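Local coordinates for protein 6-aminohexanoate-cyclic-dimer hydrolase (Arthrobacter sp., PDB 3A2Q) that hydrolyses the cyclic dimer of 6-aminohexanoate, a by-product of nylon-6 manufacture, opening it to the linear dimer, at residues A[436-441]-A[474-479]. The protein carries 1 engineered substitution. Numbering follows the deposited sequence.
Sequences ISLPIG and LPWVAR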
loop_
_atom_site.group_PDB
_atom_site.type_symbol
_atom_site.label_atom_id
_atom_site.label_comp_id
_atom_site.label_asym_id
_atom_site.label_seq_id
_atom_site.Cartn_x
_atom_site.Cartn_y
_atom_site.Cartn_z
ATOM N N ILE A 436 -9.896 1.229 1.028
ATOM C CA ILE A 436 -9.237 2.164 0.134
ATOM C C ILE A 436 -9.044 3.532 0.775
ATOM O O ILE A 436 -9.882 3.989 1.557
ATOM C CB ILE A 436 -10.064 2.308 -1.177
ATOM C CG1 ILE A 436 -9.266 3.050 -2.248
ATOM C CG2 ILE A 436 -11.371 3.045 -0.886
ATOM C CD1 ILE A 436 -9.908 2.976 -3.620
ATOM N N SER A 437 -7.915 4.165 0.474
ATOM C CA SER A 437 -7.647 5.507 0.985
ATOM C C SER A 437 -7.807 6.455 -0.199
ATOM O O SER A 437 -7.192 6.243 -1.242
ATOM C CB SER A 437 -6.220 5.617 1.528
ATOM O OG SER A 437 -5.991 6.919 2.043
ATOM N N LEU A 438 -8.641 7.481 -0.035
ATOM C CA LEU A 438 -8.886 8.473 -1.079
ATOM C C LEU A 438 -8.280 9.796 -0.619
ATOM O O LEU A 438 -8.459 10.191 0.531
ATOM C CB LEU A 438 -10.393 8.646 -1.300
ATOM C CG LEU A 438 -11.158 7.372 -1.676
ATOM C CD1 LEU A 438 -12.647 7.693 -1.832
ATOM C CD2 LEU A 438 -10.595 6.801 -2.965
ATOM N N PRO A 439 -7.565 10.501 -1.516
ATOM C CA PRO A 439 -6.923 11.785 -1.189
ATOM C C PRO A 439 -7.898 12.962 -1.150
ATOM O O PRO A 439 -7.785 13.912 -1.932
ATOM C CB PRO A 439 -5.882 11.929 -2.291
ATOM C CG PRO A 439 -6.568 11.305 -3.463
ATOM C CD PRO A 439 -7.217 10.068 -2.882
ATOM N N ILE A 440 -8.839 12.896 -0.217
ATOM C CA ILE A 440 -9.875 13.912 -0.070
ATOM C C ILE A 440 -9.519 15.123 0.787
ATOM O O ILE A 440 -10.056 16.212 0.577
ATOM C CB ILE A 440 -11.163 13.264 0.497
ATOM C CG1 ILE A 440 -11.731 12.277 -0.523
ATOM C CG2 ILE A 440 -12.189 14.328 0.855
ATOM C CD1 ILE A 440 -12.904 11.458 0.013
ATOM N N GLY A 441 -8.614 14.951 1.744
ATOM C CA GLY A 441 -8.272 16.068 2.605
ATOM C C GLY A 441 -6.865 16.626 2.505
ATOM O O GLY A 441 -5.987 16.045 1.867
ATOM N N LEU A 474 -16.013 15.365 -4.239
ATOM C CA LEU A 474 -14.872 16.070 -3.674
ATOM C C LEU A 474 -13.624 15.833 -4.512
ATOM O O LEU A 474 -12.607 15.362 -4.008
ATOM C CB LEU A 474 -14.655 15.594 -2.234
ATOM C CG LEU A 474 -15.897 15.714 -1.338
ATOM C CD1 LEU A 474 -15.636 15.077 0.023
ATOM C CD2 LEU A 474 -16.275 17.192 -1.188
ATOM N N PRO A 475 -13.680 16.174 -5.810
ATOM C CA PRO A 475 -12.538 15.983 -6.707
ATOM C C PRO A 475 -11.227 16.517 -6.133
ATOM O O PRO A 475 -11.196 17.579 -5.505
ATOM C CB PRO A 475 -12.968 16.711 -7.985
ATOM C CG PRO A 475 -13.936 17.719 -7.515
ATOM C CD PRO A 475 -14.722 16.987 -6.459
ATOM N N TRP A 476 -10.152 15.771 -6.362
ATOM C CA TRP A 476 -8.832 16.131 -5.853
ATOM C C TRP A 476 -7.786 16.338 -6.947
ATOM O O TRP A 476 -6.711 16.881 -6.698
ATOM C CB TRP A 476 -8.352 15.034 -4.898
ATOM C CG TRP A 476 -8.273 13.675 -5.536
ATOM C CD1 TRP A 476 -7.300 13.216 -6.389
ATOM C CD2 TRP A 476 -9.205 12.598 -5.380
ATOM N NE1 TRP A 476 -7.573 11.923 -6.766
ATOM C CE2 TRP A 476 -8.735 11.519 -6.163
ATOM C CE3 TRP A 476 -10.392 12.439 -4.655
ATOM C CZ2 TRP A 476 -9.414 10.294 -6.241
ATOM C CZ3 TRP A 476 -11.067 11.218 -4.733
ATOM C CH2 TRP A 476 -10.573 10.166 -5.522
ATOM N N VAL A 477 -8.104 15.908 -8.159
ATOM C CA VAL A 477 -7.177 16.010 -9.278
ATOM C C VAL A 477 -6.566 17.405 -9.489
ATOM O O VAL A 477 -5.462 17.528 -10.027
ATOM C CB VAL A 477 -7.866 15.541 -10.583
ATOM C CG1 VAL A 477 -8.955 16.520 -10.984
ATOM C CG2 VAL A 477 -6.836 15.375 -11.683
ATOM N N ALA A 478 -7.277 18.446 -9.059
ATOM C CA ALA A 478 -6.798 19.819 -9.213
ATOM C C ALA A 478 -5.571 20.125 -8.358
ATOM O O ALA A 478 -4.778 21.009 -8.691
ATOM C CB ALA A 478 -7.913 20.795 -8.877
ATOM N N ARG A 479 -5.410 19.393 -7.260
ATOM C CA ARG A 479 -4.284 19.616 -6.359
ATOM C C ARG A 479 -3.015 18.874 -6.786
ATOM O O ARG A 479 -3.066 17.711 -7.192
ATOM C CB ARG A 479 -4.670 19.212 -4.930
ATOM C CG ARG A 479 -5.884 19.959 -4.373
ATOM C CD ARG A 479 -6.022 19.761 -2.861
ATOM N NE ARG A 479 -6.368 18.389 -2.495
ATOM C CZ ARG A 479 -7.603 17.893 -2.491
ATOM N NH1 ARG A 479 -8.637 18.652 -2.828
ATOM N NH2 ARG A 479 -7.806 16.628 -2.146
HETATM O O HOH W 1 -10.856 16.525 -2.264
#
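Pro439 CG sits over one face of the Trp476 indole in a CH-pi contact. Pro439 CG lies 3.3 Å from the centroid of the Trp476 five-membered ring, 3° off the ring normal. Pro439 CD reaches on toward the six-membered ring, 3.9 Å from Trp476 CE2. Leu438 CD2 approaches the far end of the indole, 4.2 Å from Trp476 CH2. Beside the tryptophan, Ile440 CG2 meets Leu474 CD1 at 3.6 Å.

The polar part lies next to this. Arg479 NH2 comes within 2.7 Å of Pro439 O, which lies at the edge of the guanidinium near its plane. Trp476 CA lies over one guanidinium face, offset toward the rim. A water bonded to Ile440 O, Leu474 O and Arg479 NH2 bridges the two segments.

Further out, Pro439 is the centre of an inverse gamma turn, with a weak bond from Ile440 N to Leu438 O. A type I turn from Trp476 to Arg479 brings the arginine back toward the strand. Trp476 NE1 bonds to Arg217 O, and the indole also touches Val185 and Glu471. An alanine at Trp476 would probably leave the Pro439 ring without its aromatic partner and Arg217 O without this donor.

The contact packs the loop after helix 460-473 against strand 435-442, in the mixed sheet of this amidase-family enzyme, away from the active site. Its chemistry is divided: a proline-indole stack supplies the apolar part, while the arginine and water gather backbone carbonyls of both segments beside it.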